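Local coordinates for protein glycoside hydrolase family 81 (Clostridium thermocellum, PDB 6FOP) that degrades beta-1,3-glucans such as laminarin, probably cleaving internal glucosidic linkages as a family 81 glucanase, at residues Ser370-Ser375 with Leu424-Gln429; Ser374-Trp379 with Pro435-Arg440. All coordinates share one frame; numbering follows the deposited sequence.

Contact 1: residues Ser370-Ser375 with Leu424-Gln429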
ATOM      1  N   SER A 370     -26.619  -8.156  15.557  1.00 14.62           N
ATOM      2  CA  SER A 370     -27.229  -9.374  15.021  0.58 16.55           C
ATOM      3  C   SER A 370     -26.922  -9.536  13.539  1.00 15.64           C
ATOM      4  O   SER A 370     -26.572 -10.620  13.074  1.00 16.40           O
ATOM      5  CB  SER A 370     -28.747  -9.368  15.223  0.58 17.25           C
ATOM      6  OG  SER A 370     -29.357 -10.501  14.630  0.58 18.51           O
ATOM      7  N   PHE A 371     -27.091  -8.451  12.779  1.00 14.67           N
ATOM      8  CA  PHE A 371     -26.815  -8.508  11.345  1.00 14.92           C
ATOM      9  C   PHE A 371     -25.321  -8.688  11.061  1.00 14.29           C
ATOM     10  O   PHE A 371     -24.954  -9.463  10.182  1.00 15.04           O
ATOM     11  CB  PHE A 371     -27.382  -7.306  10.566  1.00 16.04           C
ATOM     12  CG  PHE A 371     -27.351  -7.527   9.075  1.00 17.35           C
ATOM     13  CD1 PHE A 371     -28.311  -8.323   8.482  1.00 19.82           C
ATOM     14  CD2 PHE A 371     -26.321  -7.037   8.290  1.00 18.39           C
ATOM     15  CE1 PHE A 371     -28.308  -8.578   7.126  1.00 20.92           C
ATOM     16  CE2 PHE A 371     -26.323  -7.275   6.917  1.00 19.68           C
ATOM     17  CZ  PHE A 371     -27.305  -8.044   6.342  1.00 20.16           C
ATOM     18  N   MET A 372     -24.481  -7.999  11.828  1.00 12.99           N
ATOM     19  CA  MET A 372     -23.049  -8.150  11.654  1.00 13.29           C
ATOM     20  C   MET A 372     -22.630  -9.603  11.892  1.00 13.22           C
ATOM     21  O   MET A 372     -21.926 -10.211  11.085  1.00 14.19           O
ATOM     22  CB  MET A 372     -22.287  -7.221  12.604  1.00 12.84           C
ATOM     23  CG  MET A 372     -22.432  -5.761  12.221  1.00 13.20           C
ATOM     24  SD  MET A 372     -22.009  -4.605  13.556  1.00 14.54           S
ATOM     25  CE  MET A 372     -20.214  -4.792  13.605  1.00 15.66           C
ATOM     26  N   LYS A 373     -23.074 -10.176  13.012  1.00 13.09           N
ATOM     27  CA  LYS A 373     -22.726 -11.551  13.321  1.00 13.42           C
ATOM     28  C   LYS A 373     -23.333 -12.515  12.319  1.00 13.55           C
ATOM     29  O   LYS A 373     -22.627 -13.384  11.790  1.00 15.59           O
ATOM     30  CB  LYS A 373     -23.155 -11.923  14.736  1.00 14.36           C
ATOM     31  CG  LYS A 373     -22.308 -11.337  15.857  1.00 14.43           C
ATOM     32  CD  LYS A 373     -22.782 -11.857  17.220  1.00 14.83           C
ATOM     33  CE  LYS A 373     -21.832 -11.542  18.352  1.00 15.23           C
ATOM     34  NZ  LYS A 373     -22.323 -12.145  19.628  1.00 16.09           N
ATOM     35  N   SER A 374     -24.641 -12.449  12.070  1.00 14.99           N
ATOM     36  CA  SER A 374     -25.267 -13.461  11.221  0.66 16.09           C
ATOM     37  C   SER A 374     -24.668 -13.411   9.806  1.00 15.27           C
ATOM     38  O   SER A 374     -24.442 -14.453   9.179  1.00 16.30           O
ATOM     39  CB  SER A 374     -26.788 -13.320  11.198  0.66 16.89           C
ATOM     40  OG  SER A 374     -27.203 -12.080  10.633  0.66 17.92           O
ATOM     41  N   SER A 375     -24.401 -12.206   9.310  1.00 14.79           N
ATOM     42  CA  SER A 375     -23.868 -12.123   7.963  0.55 14.68           C
ATOM     43  C   SER A 375     -22.414 -12.598   7.898  1.00 14.47           C
ATOM     44  O   SER A 375     -22.077 -13.301   6.959  1.00 15.72           O
ATOM     45  CB  SER A 375     -24.053 -10.742   7.358  0.55 15.34           C
ATOM     46  OG  SER A 375     -23.250  -9.802   8.017  0.55 15.17           O
ATOM     47  N   LEU A 424     -13.199  -7.127   8.056  1.00 12.90           N
ATOM     48  CA  LEU A 424     -12.320  -7.139   9.203  1.00 13.45           C
ATOM     49  C   LEU A 424     -12.718  -6.101  10.238  1.00 13.27           C
ATOM     50  O   LEU A 424     -12.615  -6.347  11.437  1.00 13.50           O
ATOM     51  CB  LEU A 424     -10.866  -6.940   8.758  1.00 13.98           C
ATOM     52  CG  LEU A 424     -10.291  -8.069   7.895  1.00 14.48           C
ATOM     53  CD1 LEU A 424      -8.903  -7.653   7.412  1.00 15.57           C
ATOM     54  CD2 LEU A 424     -10.269  -9.390   8.634  1.00 15.54           C
ATOM     55  N   HIS A 425     -13.178  -4.941   9.776  1.00 12.78           N
ATOM     56  CA  HIS A 425     -13.636  -3.905  10.693  1.00 12.60           C
ATOM     57  C   HIS A 425     -14.828  -4.431  11.536  1.00 11.99           C
ATOM     58  O   HIS A 425     -14.833  -4.328  12.764  1.00 13.15           O
ATOM     59  CB  HIS A 425     -13.954  -2.601   9.992  1.00 12.76           C
ATOM     60  CG  HIS A 425     -14.229  -1.483  10.940  1.00 12.83           C
ATOM     61  ND1 HIS A 425     -14.802  -0.306  10.539  1.00 12.63           N
ATOM     62  CD2 HIS A 425     -13.985  -1.347  12.271  1.00 13.52           C
ATOM     63  CE1 HIS A 425     -14.912   0.503  11.580  1.00 14.06           C
ATOM     64  NE2 HIS A 425     -14.447  -0.110  12.644  1.00 13.41           N
ATOM     65  N   ALA A 426     -15.797  -5.026  10.850  1.00 11.83           N
ATOM     66  CA  ALA A 426     -16.957  -5.570  11.542  1.00 12.71           C
ATOM     67  C   ALA A 426     -16.540  -6.660  12.505  1.00 12.19           C
ATOM     68  O   ALA A 426     -17.026  -6.715  13.637  1.00 13.63           O
ATOM     69  CB  ALA A 426     -17.979  -6.076  10.553  1.00 13.05           C
ATOM     70  N   ALA A 427     -15.650  -7.544  12.080  1.00 12.67           N
ATOM     71  CA  ALA A 427     -15.179  -8.618  12.958  1.00 13.51           C
ATOM     72  C   ALA A 427     -14.478  -8.071  14.184  1.00 13.31           C
ATOM     73  O   ALA A 427     -14.646  -8.590  15.280  1.00 14.65           O
ATOM     74  CB  ALA A 427     -14.256  -9.537  12.207  1.00 14.16           C
ATOM     75  N   ALA A 428     -13.656  -7.046  13.994  1.00 13.25           N
ATOM     76  CA  ALA A 428     -12.971  -6.398  15.109  1.00 13.72           C
ATOM     77  C   ALA A 428     -13.938  -5.765  16.100  1.00 13.53           C
ATOM     78  O   ALA A 428     -13.731  -5.877  17.336  1.00 13.82           O
ATOM     79  CB  ALA A 428     -11.970  -5.382  14.597  1.00 14.40           C
ATOM     80  N   GLN A 429     -14.957  -5.064  15.589  1.00 13.16           N
ATOM     81  CA  GLN A 429     -15.945  -4.486  16.502  1.00 12.93           C
ATOM     82  C   GLN A 429     -16.664  -5.586  17.298  1.00 13.51           C
ATOM     83  O   GLN A 429     -16.931  -5.401  18.498  1.00 14.35           O
ATOM     84  CB  GLN A 429     -16.933  -3.623  15.745  1.00 12.91           C
ATOM     85  CG  GLN A 429     -16.371  -2.350  15.117  1.00 13.91           C
ATOM     86  CD  GLN A 429     -15.783  -1.372  16.111  1.00 13.43           C
ATOM     87  OE1 GLN A 429     -16.030  -1.462  17.312  1.00 14.49           O
ATOM     88  NE2 GLN A 429     -14.989  -0.426  15.629  1.00 13.91           N
TER
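The amide of Gln-429, whose own CB rests against the methyl of Met-372, meets the imidazole of His-425 one helical turn earlier through an almost straight hydrogen bond, Gln-429 NE2 to His-425 NE2, 3.1 Å at 175°. The acceptor lies in the plane of the amide, whereas the donor sits 23° out of the ring plane of the histidine. A second bond, from Gln-429 NE2 to the backbone oxygen of Pro-307, helps fix the amide, so its polar end is engaged away from Met-372. On the other helix, one face of the Phe-371 ring carries Ser-375 CB, 4.2 Å above the plane and displaced toward the rim; the ring also meets that of His-345, roughly at a right angle.

Met-372 carries the contact from its side, with Ala-426 CB directed toward it. Its chain turns at the last torsion (chi3 72°), and the terminal methyl CE settles beside the backbone of helix 416-433, 3.7 Å from Ala-426 O. The same carbon lies 4.0 Å from Ala-426 CB and 4.1 Å from Gln-429 CB, so a single methyl touches two residues on successive turns. The small side chain of Ala-426 is consistent with the backbone approach, Met-372 CA to Ala-426 CA 6.6 Å. The contact is buried and small, a methyl set against a backbone carbonyl oxygen and two CB atoms.

Met-372 and Ala-426 both also touch Ser-350 of helix 339-359, which therefore packs against both partners. Leu-424 and Ala-427 lean on helix 440-455, while His-425 and Ala-428 join those two residues against helix 494-511, so helix 416-433 is enclosed by helices 339-359, 440-455 and 494-511 as well as 362-379.

Contact 2: residues Ser374-Trp379 with Pro435-Arg440. With CA (calcium ion), chain C; CA (calcium ion), chain D.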
ATOM      1  N   SER A 374     -24.641 -12.449  12.070  1.00 14.99           N
ATOM      2  CA  SER A 374     -25.267 -13.461  11.221  0.66 16.09           C
ATOM      3  C   SER A 374     -24.668 -13.411   9.806  1.00 15.27           C
ATOM      4  O   SER A 374     -24.442 -14.453   9.179  1.00 16.30           O
ATOM      5  CB  SER A 374     -26.788 -13.320  11.198  0.66 16.89           C
ATOM      6  OG  SER A 374     -27.203 -12.080  10.633  0.66 17.92           O
ATOM      7  N   SER A 375     -24.401 -12.206   9.310  1.00 14.79           N
ATOM      8  CA  SER A 375     -23.868 -12.123   7.963  0.55 14.68           C
ATOM      9  C   SER A 375     -22.414 -12.598   7.898  1.00 14.47           C
ATOM     10  O   SER A 375     -22.077 -13.301   6.959  1.00 15.72           O
ATOM     11  CB  SER A 375     -24.053 -10.742   7.358  0.55 15.34           C
ATOM     12  OG  SER A 375     -23.250  -9.802   8.017  0.55 15.17           O
ATOM     13  N   LEU A 376     -21.583 -12.242   8.883  1.00 13.81           N
ATOM     14  CA  LEU A 376     -20.213 -12.748   8.920  1.00 14.41           C
ATOM     15  C   LEU A 376     -20.195 -14.267   9.059  1.00 14.97           C
ATOM     16  O   LEU A 376     -19.420 -14.948   8.396  1.00 16.16           O
ATOM     17  CB  LEU A 376     -19.374 -12.078  10.005  1.00 15.11           C
ATOM     18  CG  LEU A 376     -18.993 -10.638   9.700  1.00 15.35           C
ATOM     19  CD1 LEU A 376     -18.276 -10.065  10.895  1.00 18.12           C
ATOM     20  CD2 LEU A 376     -18.160 -10.498   8.420  1.00 17.15           C
ATOM     21  N   GLU A 377     -21.070 -14.815   9.903  1.00 15.03           N
ATOM     22  CA  GLU A 377     -21.111 -16.266  10.088  1.00 15.99           C
ATOM     23  C   GLU A 377     -21.509 -16.946   8.763  1.00 15.30           C
ATOM     24  O   GLU A 377     -20.951 -17.970   8.405  1.00 18.26           O
ATOM     25  CB  GLU A 377     -22.062 -16.637  11.225  1.00 16.59           C
ATOM     26  CG  GLU A 377     -21.591 -16.136  12.590  1.00 18.19           C
ATOM     27  CD  GLU A 377     -22.615 -16.274  13.697  1.00 19.86           C
ATOM     28  OE1 GLU A 377     -23.574 -17.054  13.543  1.00 27.79           O
ATOM     29  OE2 GLU A 377     -22.425 -15.616  14.744  1.00 20.57           O
ATOM     30  N   ASP A 378     -22.411 -16.329   8.003  1.00 16.08           N
ATOM     31  CA  ASP A 378     -22.805 -16.847   6.676  1.00 15.51           C
ATOM     32  C   ASP A 378     -21.592 -16.766   5.711  1.00 16.49           C
ATOM     33  O   ASP A 378     -21.173 -17.775   5.126  1.00 16.35           O
ATOM     34  CB  ASP A 378     -24.051 -16.097   6.142  1.00 16.28           C
ATOM     35  CG  ASP A 378     -24.612 -16.692   4.864  1.00 17.61           C
ATOM     36  OD1 ASP A 378     -23.952 -17.525   4.172  1.00 18.09           O
ATOM     37  OD2 ASP A 378     -25.775 -16.344   4.536  1.00 21.70           O
ATOM     38  N   TRP A 379     -21.017 -15.581   5.574  1.00 14.66           N
ATOM     39  CA  TRP A 379     -19.866 -15.437   4.683  1.00 15.54           C
ATOM     40  C   TRP A 379     -18.752 -16.393   5.045  1.00 15.68           C
ATOM     41  O   TRP A 379     -18.056 -16.875   4.148  1.00 15.52           O
ATOM     42  CB  TRP A 379     -19.362 -13.989   4.646  1.00 15.67           C
ATOM     43  CG  TRP A 379     -20.140 -13.078   3.721  1.00 15.50           C
ATOM     44  CD1 TRP A 379     -21.182 -12.242   4.047  1.00 15.28           C
ATOM     45  CD2 TRP A 379     -19.933 -12.908   2.322  1.00 15.36           C
ATOM     46  NE1 TRP A 379     -21.612 -11.580   2.945  1.00 16.56           N
ATOM     47  CE2 TRP A 379     -20.849 -11.954   1.870  1.00 15.77           C
ATOM     48  CE3 TRP A 379     -19.030 -13.459   1.407  1.00 15.64           C
ATOM     49  CZ2 TRP A 379     -20.914 -11.566   0.525  1.00 17.14           C
ATOM     50  CZ3 TRP A 379     -19.094 -13.080   0.101  1.00 16.85           C
ATOM     51  CH2 TRP A 379     -20.006 -12.129  -0.334  1.00 17.04           C
ATOM     52  N   PRO A 435     -15.396 -11.780  23.181  1.00 21.35           N
ATOM     53  CA  PRO A 435     -14.190 -12.579  23.018  1.00 21.99           C
ATOM     54  C   PRO A 435     -14.465 -14.029  22.637  1.00 21.35           C
ATOM     55  O   PRO A 435     -13.603 -14.693  22.057  1.00 23.89           O
ATOM     56  CB  PRO A 435     -13.512 -12.478  24.396  1.00 24.82           C
ATOM     57  CG  PRO A 435     -14.631 -12.272  25.358  1.00 26.69           C
ATOM     58  CD  PRO A 435     -15.664 -11.478  24.605  1.00 24.83           C
ATOM     59  N   GLN A 436     -15.637 -14.522  23.005  1.00 19.35           N
ATOM     60  CA  GLN A 436     -16.044 -15.885  22.704  1.00 20.65           C
ATOM     61  C   GLN A 436     -16.213 -16.054  21.177  1.00 19.25           C
ATOM     62  O   GLN A 436     -15.603 -16.921  20.553  1.00 21.10           O
ATOM     63  CB  GLN A 436     -17.358 -16.132  23.483  1.00 21.75           C
ATOM     64  CG  GLN A 436     -18.058 -17.425  23.253  1.00 22.56           C
ATOM     65  CD  GLN A 436     -19.367 -17.450  23.994  1.00 20.52           C
ATOM     66  OE1 GLN A 436     -20.235 -16.611  23.762  1.00 19.37           O
ATOM     67  NE2 GLN A 436     -19.507 -18.379  24.904  1.00 21.10           N
ATOM     68  N   TRP A 437     -16.984 -15.159  20.578  1.00 19.01           N
ATOM     69  CA  TRP A 437     -17.249 -15.203  19.127  1.00 17.57           C
ATOM     70  C   TRP A 437     -15.954 -15.127  18.290  1.00 17.97           C
ATOM     71  O   TRP A 437     -15.772 -15.834  17.297  1.00 18.23           O
ATOM     72  CB  TRP A 437     -18.156 -14.025  18.743  1.00 17.63           C
ATOM     73  CG  TRP A 437     -18.689 -14.060  17.352  1.00 15.98           C
ATOM     74  CD1 TRP A 437     -19.897 -14.557  16.954  1.00 18.01           C
ATOM     75  CD2 TRP A 437     -18.063 -13.547  16.161  1.00 15.75           C
ATOM     76  NE1 TRP A 437     -20.058 -14.404  15.620  1.00 16.89           N
ATOM     77  CE2 TRP A 437     -18.939 -13.816  15.095  1.00 16.22           C
ATOM     78  CE3 TRP A 437     -16.844 -12.908  15.899  1.00 16.52           C
ATOM     79  CZ2 TRP A 437     -18.667 -13.432  13.780  1.00 17.27           C
ATOM     80  CZ3 TRP A 437     -16.561 -12.545  14.577  1.00 17.07           C
ATOM     81  CH2 TRP A 437     -17.469 -12.800  13.546  1.00 17.52           C
ATOM     82  N   ALA A 438     -15.056 -14.258  18.726  1.00 17.59           N
ATOM     83  CA  ALA A 438     -13.825 -13.980  18.006  1.00 17.96           C
ATOM     84  C   ALA A 438     -12.710 -14.988  18.258  1.00 18.77           C
ATOM     85  O   ALA A 438     -11.654 -14.899  17.615  1.00 19.45           O
ATOM     86  CB  ALA A 438     -13.335 -12.581  18.369  1.00 18.65           C
ATOM     87  N   SER A 439     -12.887 -15.919  19.200  1.00 18.85           N
ATOM     88  CA  SER A 439     -11.846 -16.902  19.461  1.00 21.57           C
ATOM     89  C   SER A 439     -11.539 -17.734  18.196  1.00 20.82           C
ATOM     90  O   SER A 439     -12.429 -17.946  17.329  1.00 19.60           O
ATOM     91  CB  SER A 439     -12.268 -17.805  20.617  1.00 25.06           C
ATOM     92  OG  SER A 439     -13.189 -18.761  20.177  1.00 32.69           O
ATOM     93  N   ARG A 440     -10.292 -18.206  18.100  1.00 23.20           N
ATOM     94  CA  ARG A 440      -9.856 -19.021  16.953  1.00 25.99           C
ATOM     95  C   ARG A 440     -10.709 -20.268  16.729  1.00 25.53           C
ATOM     96  O   ARG A 440     -10.944 -20.641  15.583  1.00 28.23           O
ATOM     97  CB  ARG A 440      -8.368 -19.413  17.043  1.00 32.35           C
ATOM     98  CG  ARG A 440      -7.422 -18.346  16.516  1.00 37.80           C
ATOM     99  CD  ARG A 440      -6.022 -18.912  16.281  1.00 43.96           C
ATOM    100  NE  ARG A 440      -6.046 -19.944  15.241  1.00 51.72           N
ATOM    101  CZ  ARG A 440      -6.116 -19.721  13.923  1.00 49.57           C
ATOM    102  NH1 ARG A 440      -6.156 -18.486  13.425  1.00 51.83           N
ATOM    103  NH2 ARG A 440      -6.149 -20.751  13.084  1.00 47.74           N
TER
HETATM  104 CA    CA C 802     -22.300 -19.049   3.499  1.00 17.42          CA
HETATM  105 CA    CA D 803     -26.060 -18.374   2.968  0.66 22.47          CA
HETATM  106  O   HOH W   1     -28.251 -17.673   3.155  1.00 34.02           O
HETATM  107  O   HOH W   2     -25.978 -17.384   1.005  1.00 28.20           O
HETATM  108  O   HOH W   3     -26.263 -19.722   4.907  1.00 34.84           O
HETATM  109  O   HOH W   4     -27.283 -20.285   2.151  1.00 37.00           O
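Trp-437 reaches toward helix 362-379 with its indole N-H aimed at Glu-377 and its six-membered ring at Leu-376. With CG anti to the backbone N (chi1 -171°), the indole extends toward that helix, allowing contact although the nearest CA atoms, those of Glu-377 and Trp-437, are 9.9 Å apart. Trp-437 NE1 donates to Glu-377 OE2 at 2.8 Å and 157°. The oxygen lies in the indole plane, at the ring edge, and accepts through its anti lone pair; carboxylate and ring planes are turned 33° from each other. Glu-377 is extended beyond CG, and CG itself passes 3.8 Å from Trp-437 NE1.

Leu-376 runs at about a right angle to the tryptophan side chain: its CD1 meets Trp-437 CH2 obliquely at 3.9 Å, and its CB lies 4.1 Å from Trp-437 CZ2. Trp-443 of helix 440-455 meets the indole with a modest tilt between the rings and also touches Glu-377. Nearby, Ser-439 N-caps helix 440-455, while its OG donates to Gln-436 O at 3.1 Å.

Next to Glu-377, Asp-378 turns to two calcium ions. OD1 bridges them; OD2 binds the chain D ion at 2.6 Å, and Asp-378 O binds the chain C ion at 2.4 Å. Glu-386, with the backbone oxygens of Thr-381 and Lys-389, helps complete this carboxylate-bridged, two-calcium site at the helix C-terminus.

Both contacts draw on helix 362-379 and share Ser-374 and Ser-375; their centres lie about 7 Å apart. Along the chain this helix comes first, followed by helix 416-433 of contact 1 and then helix 435-438 of contact 2. They join directly: Leu-376 CD1 packs 4.0 Å from Ala-426 CB, and Lys-373 CG lies 3.8 Å from Trp-437 NE1. One helix thus packs first on helix 416-433 and then on the short, weakly bonded helix 435-438 that follows it, before ending at the calcium site. All four segments belong to the family 81 C-terminal domain, consistent with the alpha/alpha-barrel architecture of the six-hairpin clan.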